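Local coordinates for envelope glycoprotein (Thogoto virus, PDB 5XEA) that probably attaches the virion to a receptor on the host cell and afterwards drives fusion of the viral and host membranes, at residues 43-47 and 79-84; 71-75 and 183-188; 87-93 and 112-118. All blocks are in the same frame, centred on the assembly; numbering follows the deposited sequence.

How the contacts relate
Of the segments involved, residues 43-47 of strand 40-56 come first, and contact 1 closes when the chain returns, by way of strand 65-72, as helix 77-86 lying across residues 43-47. Contact 2 starts within that loop at residues 71-75 and closes far later at the hairpin of residues 183-188, so contacts 1 and 2 cross. Contact 3 opens just after the helix at residues 87-93 and closes at 112-118; it follows contact 1 in series and falls wholly within the span of contact 2. Together they tie the helix, the large antiparallel sheet and a separate two-stranded sheet into one packed region, with Arg47 hydrogen-bonded to Tyr73 and packed against Pro112.

Contact 1. Residues 43-47 and 79-84; sequences TAGYR and ELLLWG
Arg47 and Glu79 supply the charged part of this contact. The guanidinium meets the carboxylate end-on, each of its two terminal nitrogens paired with one oxygen: NH1 of Arg47 lies 2.9 Å from OE2 of Glu79, and NH2 of Arg47 lies 2.9 Å from OE1 of Glu79. Both oxygens are approached on their syn side, but the two flat groups are twisted against each other, so the salt bridge is bidentate without being coplanar. Arg47 gets there with CG anti to the backbone N (chi1 176°) and a bend at chi3. Its NE is held in turn by the carbonyl of Tyr73, which helps fix the rotation of the group.

Trp83 packs edge-on. The rim of its indole stands over one face of the guanidinium, the planes almost perpendicular at 87°, with CZ2 of Trp83 3.5 Å from NH1 of Arg47. Farther round the same rim, CZ3 of Trp83 comes within 3.5 Å of the carbonyl O of Tyr46 and 4.0 Å of CA of Gly45, where the strand presents bare backbone.

The remaining packing is aliphatic. CD1 of Leu80 is 3.7 Å from CG2 of Thr43 and equally near N of Gly45, the Thr43 and Leu80 side chains running past each other in opposite directions. Beyond, CG2 of Thr43 faces the backbone of Gly84.

Residues 79-84 thus cross residues 43-47 at 108°, an alpha-on-beta arrangement in which helix 77-86 covers strand 40-56 of the large antiparallel sheet, with the Arg47-Glu79 salt bridge at the margin of an otherwise apolar interface.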
loop_
_atom_site.group_PDB
_atom_site.type_symbol
_atom_site.label_atom_id
_atom_site.label_comp_id
_atom_site.label_asym_id
_atom_site.label_seq_id
_atom_site.Cartn_x
_atom_site.Cartn_y
_atom_site.Cartn_z
ATOM N N THR B 43 4.432 -16.528 -21.586
ATOM C CA THR B 43 5.652 -17.199 -22.022
ATOM C C THR B 43 6.560 -16.148 -22.640
ATOM O O THR B 43 6.157 -15.447 -23.578
ATOM C CB THR B 43 5.354 -18.321 -23.016
ATOM O OG1 THR B 43 4.501 -19.284 -22.390
ATOM C CG2 THR B 43 6.650 -19.005 -23.437
ATOM N N ALA B 44 7.766 -16.016 -22.095
ATOM C CA ALA B 44 8.727 -15.037 -22.589
ATOM C C ALA B 44 10.065 -15.718 -22.820
ATOM O O ALA B 44 10.568 -16.426 -21.944
ATOM C CB ALA B 44 8.889 -13.866 -21.618
ATOM N N GLY B 45 10.636 -15.498 -23.991
ATOM C CA GLY B 45 11.914 -16.096 -24.337
ATOM C C GLY B 45 12.842 -15.100 -24.999
ATOM O O GLY B 45 12.408 -14.178 -25.689
ATOM N N TYR B 46 14.146 -15.306 -24.776
ATOM C CA TYR B 46 15.176 -14.457 -25.359
ATOM C C TYR B 46 16.279 -15.322 -25.941
ATOM O O TYR B 46 16.505 -16.450 -25.497
ATOM C CB TYR B 46 15.771 -13.459 -24.333
ATOM C CG TYR B 46 16.559 -14.082 -23.201
ATOM C CD1 TYR B 46 17.939 -14.262 -23.296
ATOM C CD2 TYR B 46 15.923 -14.476 -22.027
ATOM C CE1 TYR B 46 18.652 -14.838 -22.261
ATOM C CE2 TYR B 46 16.629 -15.055 -20.992
ATOM C CZ TYR B 46 17.993 -15.232 -21.106
ATOM O OH TYR B 46 18.684 -15.807 -20.056
ATOM N N ARG B 47 16.962 -14.775 -26.941
ATOM C CA ARG B 47 18.105 -15.440 -27.556
ATOM C C ARG B 47 18.948 -14.386 -28.251
ATOM O O ARG B 47 18.418 -13.573 -29.019
ATOM C CB ARG B 47 17.655 -16.510 -28.550
ATOM C CG ARG B 47 18.796 -17.192 -29.329
ATOM C CD ARG B 47 18.218 -18.384 -30.077
ATOM N NE ARG B 47 17.208 -17.945 -31.030
ATOM C CZ ARG B 47 16.366 -18.747 -31.669
ATOM N NH1 ARG B 47 16.406 -20.058 -31.470
ATOM N NH2 ARG B 47 15.491 -18.224 -32.521
ATOM N N GLU B 79 8.604 -21.298 -32.287
ATOM C CA GLU B 79 9.704 -21.607 -31.381
ATOM C C GLU B 79 9.287 -21.379 -29.937
ATOM O O GLU B 79 9.478 -22.245 -29.078
ATOM C CB GLU B 79 10.935 -20.755 -31.722
ATOM C CG GLU B 79 11.721 -21.207 -32.948
ATOM C CD GLU B 79 13.020 -20.423 -33.141
ATOM O OE1 GLU B 79 12.970 -19.247 -33.565
ATOM O OE2 GLU B 79 14.090 -20.990 -32.854
ATOM N N LEU B 80 8.712 -20.210 -29.655
ATOM C CA LEU B 80 8.337 -19.872 -28.282
ATOM C C LEU B 80 7.403 -20.921 -27.695
ATOM O O LEU B 80 7.591 -21.374 -26.557
ATOM C CB LEU B 80 7.690 -18.485 -28.250
ATOM C CG LEU B 80 7.664 -17.802 -26.884
ATOM C CD1 LEU B 80 8.977 -18.024 -26.174
ATOM C CD2 LEU B 80 7.393 -16.323 -27.049
ATOM N N LEU B 81 6.402 -21.340 -28.476
ATOM C CA LEU B 81 5.501 -22.402 -28.044
ATOM C C LEU B 81 6.271 -23.662 -27.664
ATOM O O LEU B 81 6.020 -24.266 -26.614
ATOM C CB LEU B 81 4.473 -22.692 -29.140
ATOM C CG LEU B 81 3.268 -21.744 -29.161
ATOM C CD1 LEU B 81 2.497 -21.842 -30.470
ATOM C CD2 LEU B 81 2.338 -22.011 -27.975
ATOM N N LEU B 82 7.240 -24.063 -28.491
ATOM C CA LEU B 82 8.014 -25.255 -28.170
ATOM C C LEU B 82 8.898 -25.022 -26.952
ATOM O O LEU B 82 9.066 -25.920 -26.118
ATOM C CB LEU B 82 8.846 -25.682 -29.380
ATOM C CG LEU B 82 9.828 -26.839 -29.172
ATOM C CD1 LEU B 82 9.141 -28.074 -28.611
ATOM C CD2 LEU B 82 10.561 -27.167 -30.485
ATOM N N TRP B 83 9.463 -23.815 -26.826
ATOM C CA TRP B 83 10.274 -23.506 -25.653
ATOM C C TRP B 83 9.448 -23.601 -24.381
ATOM O O TRP B 83 9.886 -24.192 -23.387
ATOM C CB TRP B 83 10.879 -22.103 -25.767
ATOM C CG TRP B 83 11.961 -21.920 -26.810
ATOM C CD1 TRP B 83 12.275 -22.761 -27.849
ATOM C CD2 TRP B 83 12.858 -20.803 -26.911
ATOM N NE1 TRP B 83 13.312 -22.227 -28.584
ATOM C CE2 TRP B 83 13.691 -21.033 -28.026
ATOM C CE3 TRP B 83 13.039 -19.634 -26.163
ATOM C CZ2 TRP B 83 14.683 -20.132 -28.415
ATOM C CZ3 TRP B 83 14.031 -18.737 -26.550
ATOM C CH2 TRP B 83 14.842 -18.999 -27.666
ATOM N N GLY B 84 8.246 -23.028 -24.397
ATOM C CA GLY B 84 7.414 -23.036 -23.200
ATOM C C GLY B 84 7.047 -24.438 -22.742
ATOM O O GLY B 84 7.149 -24.769 -21.555
#

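Contact 2. Residues 71-75 and 183-188; sequences LHYPP and TEKDFS. With NAG (2-acetamido-2-deoxy-beta-D-glucopyranose), chain E.
A two-residue beta hairpin, turning through a type II' turn from Glu184 to Phe187, packs against the end of strand 65-72 and the Pro74-Pro75 step that follows. Strands 180-184 and 187-192 are closed at the turn by paired backbone bonds between Glu184 and Phe187, and Pro74 sits against the hairpin's side. CG of its ring presses on CG2 of Thr183 at 3.4 Å, tighter than usual carbon packing, the two side chains crossing at about a right angle. The same CG lies 3.5 Å from O of Lys185, while CA of Pro74 makes a C-H...O contact with O of Asp186.

The polar link is Ser188. With OG beside its own backbone N (chi1 -61°), the hydroxyl donates to O of Pro75 over 2.7 Å, within the carbonyl plane. OG1 of Thr183 lies 2.7 Å from the same OG of Ser188 and probably bonds to it, which would join both hairpin strands and the proline loop in one small polar cluster.

On the outer side, His72 lays one ring face over the backbone N of Asp186, and its ND1 lies 3.4 Å from CB of Asp186; that nitrogen is hydrogen-bonded to OG1 of Thr48. From the opposite flank of the turn, extended Glu184 accepts a 2.8 Å hydrogen bond at OE1 from O6 of NAG, part of a glycan that also neighbours Asn168, a predicted N-linked site.

Both parts line one edge of strand 40-56, Arg47 pairing through its backbone with Tyr73 and Asp186 and Gly45 with Ser188, while strand 133-156 takes the other edge; helix 77-86 touches Pro75 and Ser188, and Phe187 turns away to helix 421-437.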
loop_
_atom_site.group_PDB
_atom_site.type_symbol
_atom_site.label_atom_id
_atom_site.label_comp_id
_atom_site.label_asym_id
_atom_site.label_seq_id
_atom_site.Cartn_x
_atom_site.Cartn_y
_atom_site.Cartn_z
ATOM N N LEU B 71 24.019 -9.917 -31.630
ATOM C CA LEU B 71 22.993 -10.048 -32.657
ATOM C C LEU B 71 21.791 -10.752 -32.049
ATOM O O LEU B 71 21.925 -11.864 -31.529
ATOM C CB LEU B 71 23.534 -10.833 -33.862
ATOM C CG LEU B 71 24.711 -10.185 -34.569
ATOM C CD1 LEU B 71 25.248 -11.113 -35.647
ATOM C CD2 LEU B 71 24.298 -8.843 -35.162
ATOM N N HIS B 72 20.627 -10.119 -32.101
ATOM C CA HIS B 72 19.432 -10.685 -31.475
ATOM C C HIS B 72 18.726 -11.659 -32.410
ATOM O O HIS B 72 18.549 -11.364 -33.592
ATOM C CB HIS B 72 18.481 -9.574 -31.068
ATOM C CG HIS B 72 19.083 -8.620 -30.092
ATOM N ND1 HIS B 72 19.749 -9.046 -28.961
ATOM C CD2 HIS B 72 19.144 -7.267 -30.086
ATOM C CE1 HIS B 72 20.183 -7.992 -28.292
ATOM N NE2 HIS B 72 19.824 -6.901 -28.949
ATOM N N TYR B 73 18.329 -12.818 -31.878
ATOM C CA TYR B 73 17.540 -13.809 -32.613
ATOM C C TYR B 73 16.326 -14.211 -31.781
ATOM O O TYR B 73 16.204 -15.367 -31.361
ATOM C CB TYR B 73 18.369 -15.047 -32.960
ATOM C CG TYR B 73 19.525 -14.785 -33.895
ATOM C CD1 TYR B 73 19.413 -15.035 -35.262
ATOM C CD2 TYR B 73 20.739 -14.300 -33.410
ATOM C CE1 TYR B 73 20.476 -14.801 -36.124
ATOM C CE2 TYR B 73 21.785 -14.052 -34.253
ATOM C CZ TYR B 73 21.658 -14.306 -35.614
ATOM O OH TYR B 73 22.727 -14.064 -36.456
ATOM N N PRO B 74 15.410 -13.283 -31.526
ATOM C CA PRO B 74 14.259 -13.600 -30.690
ATOM C C PRO B 74 13.492 -14.770 -31.277
ATOM O O PRO B 74 13.393 -14.891 -32.505
ATOM C CB PRO B 74 13.427 -12.308 -30.734
ATOM C CG PRO B 74 13.812 -11.692 -32.042
ATOM C CD PRO B 74 15.279 -11.964 -32.169
ATOM N N PRO B 75 12.963 -15.665 -30.441
ATOM C CA PRO B 75 12.251 -16.834 -30.979
ATOM C C PRO B 75 10.986 -16.429 -31.715
ATOM O O PRO B 75 10.315 -15.456 -31.366
ATOM C CB PRO B 75 11.935 -17.674 -29.734
ATOM C CG PRO B 75 11.953 -16.688 -28.592
ATOM C CD PRO B 75 12.945 -15.624 -28.961
ATOM N N THR B 183 7.395 -9.321 -30.489
ATOM C CA THR B 183 8.834 -9.464 -30.411
ATOM C C THR B 183 9.439 -8.091 -30.189
ATOM O O THR B 183 8.981 -7.102 -30.767
ATOM C CB THR B 183 9.371 -10.095 -31.685
ATOM O OG1 THR B 183 8.991 -11.477 -31.718
ATOM C CG2 THR B 183 10.879 -9.976 -31.754
ATOM N N GLU B 184 10.463 -8.035 -29.341
ATOM C CA GLU B 184 11.099 -6.768 -29.000
ATOM C C GLU B 184 12.559 -7.027 -28.658
ATOM O O GLU B 184 12.858 -7.606 -27.611
ATOM C CB GLU B 184 10.361 -6.105 -27.836
ATOM C CG GLU B 184 10.791 -4.685 -27.557
ATOM C CD GLU B 184 9.886 -4.012 -26.534
ATOM O OE1 GLU B 184 8.878 -4.639 -26.128
ATOM O OE2 GLU B 184 10.184 -2.861 -26.141
ATOM N N LYS B 185 13.462 -6.607 -29.544
ATOM C CA LYS B 185 14.915 -6.746 -29.378
ATOM C C LYS B 185 15.232 -8.233 -29.267
ATOM O O LYS B 185 15.000 -8.953 -30.251
ATOM C CB LYS B 185 15.360 -5.872 -28.203
ATOM C CG LYS B 185 14.942 -4.432 -28.273
ATOM C CD LYS B 185 15.918 -3.581 -27.498
ATOM C CE LYS B 185 15.459 -2.154 -27.306
ATOM N NZ LYS B 185 14.425 -2.076 -26.217
ATOM N N ASP B 186 15.736 -8.729 -28.131
ATOM C CA ASP B 186 16.115 -10.120 -27.941
ATOM C C ASP B 186 14.964 -11.014 -27.485
ATOM O O ASP B 186 15.088 -12.241 -27.572
ATOM C CB ASP B 186 17.256 -10.173 -26.915
ATOM C CG ASP B 186 16.888 -9.522 -25.579
ATOM O OD1 ASP B 186 16.123 -8.519 -25.572
ATOM O OD2 ASP B 186 17.362 -10.038 -24.526
ATOM N N PHE B 187 13.854 -10.428 -27.027
ATOM C CA PHE B 187 12.742 -11.141 -26.423
ATOM C C PHE B 187 11.590 -11.296 -27.406
ATOM O O PHE B 187 11.310 -10.411 -28.219
ATOM C CB PHE B 187 12.232 -10.399 -25.172
ATOM C CG PHE B 187 12.750 -10.956 -23.872
ATOM C CD1 PHE B 187 12.070 -11.957 -23.209
ATOM C CD2 PHE B 187 13.929 -10.485 -23.319
ATOM C CE1 PHE B 187 12.546 -12.475 -22.003
ATOM C CE2 PHE B 187 14.421 -11.002 -22.124
ATOM C CZ PHE B 187 13.730 -11.995 -21.470
ATOM N N SER B 188 10.908 -12.428 -27.300
ATOM C CA SER B 188 9.529 -12.530 -27.758
ATOM C C SER B 188 8.635 -12.908 -26.583
ATOM O O SER B 188 9.084 -13.537 -25.618
ATOM C CB SER B 188 9.388 -13.553 -28.895
ATOM O OG SER B 188 10.168 -13.155 -30.015
HETATM C C1 NAG E . 5.083 -0.353 -23.412
HETATM C C2 NAG E . 5.314 0.616 -24.578
HETATM C C3 NAG E . 4.787 0.028 -25.894
HETATM C C4 NAG E . 5.311 -1.385 -26.123
HETATM C C5 NAG E . 4.966 -2.225 -24.893
HETATM C C6 NAG E . 5.486 -3.642 -24.929
HETATM C C7 NAG E . 5.350 2.981 -23.926
HETATM C C8 NAG E . 4.533 4.212 -23.691
HETATM N N2 NAG E . 4.674 1.893 -24.307
HETATM O O3 NAG E . 5.159 0.877 -26.976
HETATM O O4 NAG E . 4.717 -1.903 -27.312
HETATM O O5 NAG E . 5.578 -1.630 -23.745
HETATM O O6 NAG E . 6.847 -3.687 -24.527
HETATM O O7 NAG E . 6.570 2.971 -23.780
#

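Contact 3. Residues 87-93 and 112-118; sequences HQCSYGD and PAKHWAP
Ser90 and Trp116 face each other as a non-hydrogen-bonded pair, and the CB of Ser90 stands over the centre of the Trp116 six-membered ring, 3.7 Å from its centroid and 4° off the normal, a CH-pi contact.

On the other face of the sheet Tyr91 opposes His115. The two rings are near parallel but slid apart, and it is CB of His115 that lies over the phenol, 3.6 Å from the Tyr91 ring centroid. CB of Ala117 touches the edge of the same phenol. The imidazole instead reaches along the strand: NE2 of His115 donates to OD1 of Asp93 at 2.9 Å, meeting it on the anti side with ring and carboxylate planes 66° apart. The other oxygen, OD2 of Asp93, forms a salt bridge with NZ of Lys114, 2.6 Å away, on its syn side. A bend at chi3 (89°) brings the lysine amine round, so one carboxylate is gripped by successive residues.

Those two residues also share Tyr91 in the backbone. O of Tyr91 accepts from N of Lys114 and N of His115, each 2.9 Å away. At the far end a water bridges the carbonyls of His87 and Pro118, and Cys89 is joined by a disulfide to Cys142 of strand 133-156.

The whole is a two-stranded antiparallel sheet with a classic beta bulge, Lys114 and His115 both lying opposite Tyr91.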
loop_
_atom_site.group_PDB
_atom_site.type_symbol
_atom_site.label_atom_id
_atom_site.label_comp_id
_atom_site.label_asym_id
_atom_site.label_seq_id
_atom_site.Cartn_x
_atom_site.Cartn_y
_atom_site.Cartn_z
ATOM N N HIS B 87 10.273 -26.300 -21.772
ATOM C CA HIS B 87 11.037 -25.585 -20.748
ATOM C C HIS B 87 12.522 -25.601 -21.083
ATOM O O HIS B 87 13.374 -25.809 -20.216
ATOM C CB HIS B 87 10.783 -26.150 -19.348
ATOM C CG HIS B 87 9.347 -26.077 -18.924
ATOM N ND1 HIS B 87 8.731 -24.889 -18.592
ATOM C CD2 HIS B 87 8.407 -27.040 -18.785
ATOM C CE1 HIS B 87 7.473 -25.124 -18.268
ATOM N NE2 HIS B 87 7.251 -26.422 -18.375
ATOM N N GLN B 88 12.826 -25.387 -22.362
ATOM C CA GLN B 88 14.195 -25.309 -22.856
ATOM C C GLN B 88 14.267 -24.267 -23.962
ATOM O O GLN B 88 13.259 -23.924 -24.581
ATOM C CB GLN B 88 14.695 -26.659 -23.391
ATOM C CG GLN B 88 14.996 -27.686 -22.325
ATOM C CD GLN B 88 15.798 -28.847 -22.879
ATOM O OE1 GLN B 88 17.030 -28.891 -22.759
ATOM N NE2 GLN B 88 15.104 -29.787 -23.510
ATOM N N CYS B 89 15.476 -23.766 -24.209
ATOM C CA CYS B 89 15.710 -22.824 -25.290
ATOM C C CYS B 89 16.734 -23.407 -26.259
ATOM O O CYS B 89 17.493 -24.321 -25.926
ATOM C CB CYS B 89 16.185 -21.456 -24.752
ATOM S SG CYS B 89 17.791 -21.402 -23.825
ATOM N N SER B 90 16.754 -22.865 -27.468
ATOM C CA SER B 90 17.705 -23.299 -28.478
ATOM C C SER B 90 18.702 -22.188 -28.791
ATOM O O SER B 90 18.463 -21.010 -28.518
ATOM C CB SER B 90 16.989 -23.735 -29.760
ATOM O OG SER B 90 16.304 -22.649 -30.346
ATOM N N TYR B 91 19.819 -22.580 -29.401
ATOM C CA TYR B 91 20.853 -21.629 -29.771
ATOM C C TYR B 91 21.716 -22.246 -30.873
ATOM O O TYR B 91 21.607 -23.438 -31.180
ATOM C CB TYR B 91 21.670 -21.217 -28.545
ATOM C CG TYR B 91 22.363 -22.355 -27.814
ATOM C CD1 TYR B 91 23.660 -22.735 -28.158
ATOM C CD2 TYR B 91 21.735 -23.037 -26.765
ATOM C CE1 TYR B 91 24.312 -23.764 -27.489
ATOM C CE2 TYR B 91 22.387 -24.076 -26.085
ATOM C CZ TYR B 91 23.679 -24.430 -26.455
ATOM O OH TYR B 91 24.356 -25.450 -25.813
ATOM N N GLY B 92 22.578 -21.410 -31.469
ATOM C CA GLY B 92 23.374 -21.815 -32.614
ATOM C C GLY B 92 24.701 -22.440 -32.226
ATOM O O GLY B 92 25.001 -22.670 -31.056
ATOM N N ASP B 93 25.509 -22.731 -33.250
ATOM C CA ASP B 93 26.850 -23.249 -33.010
ATOM C C ASP B 93 27.728 -22.181 -32.374
ATOM O O ASP B 93 27.594 -20.989 -32.655
ATOM C CB ASP B 93 27.491 -23.726 -34.319
ATOM C CG ASP B 93 26.805 -24.962 -34.890
ATOM O OD1 ASP B 93 26.444 -25.863 -34.097
ATOM O OD2 ASP B 93 26.621 -25.025 -36.128
ATOM N N PRO B 112 20.012 -20.242 -35.551
ATOM C CA PRO B 112 19.953 -20.065 -34.097
ATOM C C PRO B 112 19.304 -21.213 -33.342
ATOM O O PRO B 112 19.132 -21.094 -32.126
ATOM C CB PRO B 112 19.114 -18.789 -33.965
ATOM C CG PRO B 112 18.158 -18.864 -35.124
ATOM C CD PRO B 112 18.923 -19.534 -36.246
ATOM N N ALA B 113 18.950 -22.314 -34.005
ATOM C CA ALA B 113 18.215 -23.403 -33.361
ATOM C C ALA B 113 18.890 -24.752 -33.668
ATOM O O ALA B 113 18.333 -25.612 -34.352
ATOM C CB ALA B 113 16.752 -23.388 -33.821
ATOM N N LYS B 114 20.103 -24.956 -33.141
ATOM C CA LYS B 114 20.838 -26.209 -33.317
ATOM C C LYS B 114 21.089 -26.968 -32.023
ATOM O O LYS B 114 21.157 -28.196 -32.054
ATOM C CB LYS B 114 22.196 -25.959 -33.997
ATOM C CG LYS B 114 22.073 -25.370 -35.397
ATOM C CD LYS B 114 23.414 -25.248 -36.100
ATOM C CE LYS B 114 23.767 -26.510 -36.871
ATOM N NZ LYS B 114 24.995 -26.301 -37.686
ATOM N N HIS B 115 21.221 -26.280 -30.894
ATOM C CA HIS B 115 21.431 -26.917 -29.603
ATOM C C HIS B 115 20.284 -26.550 -28.667
ATOM O O HIS B 115 19.509 -25.627 -28.940
ATOM C CB HIS B 115 22.784 -26.506 -29.029
ATOM C CG HIS B 115 23.913 -26.737 -29.987
ATOM N ND1 HIS B 115 24.507 -27.971 -30.142
ATOM C CD2 HIS B 115 24.510 -25.910 -30.880
ATOM C CE1 HIS B 115 25.449 -27.880 -31.063
ATOM N NE2 HIS B 115 25.471 -26.644 -31.527
ATOM N N TRP B 116 20.158 -27.314 -27.576
ATOM C CA TRP B 116 19.103 -27.131 -26.590
ATOM C C TRP B 116 19.674 -27.228 -25.182
ATOM O O TRP B 116 20.603 -27.995 -24.915
ATOM C CB TRP B 116 17.975 -28.174 -26.752
ATOM C CG TRP B 116 17.199 -28.007 -28.014
ATOM C CD1 TRP B 116 17.489 -28.551 -29.230
ATOM C CD2 TRP B 116 16.010 -27.225 -28.196
ATOM N NE1 TRP B 116 16.555 -28.158 -30.160
ATOM C CE2 TRP B 116 15.635 -27.343 -29.551
ATOM C CE3 TRP B 116 15.233 -26.431 -27.348
ATOM C CZ2 TRP B 116 14.514 -26.703 -30.077
ATOM C CZ3 TRP B 116 14.119 -25.794 -27.872
ATOM C CH2 TRP B 116 13.770 -25.935 -29.223
ATOM N N ALA B 117 19.086 -26.450 -24.286
ATOM C CA ALA B 117 19.471 -26.423 -22.882
ATOM C C ALA B 117 18.342 -25.754 -22.102
ATOM O O ALA B 117 17.533 -25.032 -22.692
ATOM C CB ALA B 117 20.807 -25.678 -22.681
ATOM N N PRO B 118 18.255 -25.992 -20.788
ATOM C CA PRO B 118 17.255 -25.249 -20.002
ATOM C C PRO B 118 17.516 -23.754 -20.019
ATOM O O PRO B 118 16.570 -22.958 -19.985
ATOM C CB PRO B 118 17.402 -25.824 -18.585
ATOM C CG PRO B 118 18.407 -26.961 -18.693
ATOM C CD PRO B 118 19.178 -26.762 -19.930
HETATM O O HOH W 1 14.176 -23.657 -18.688
#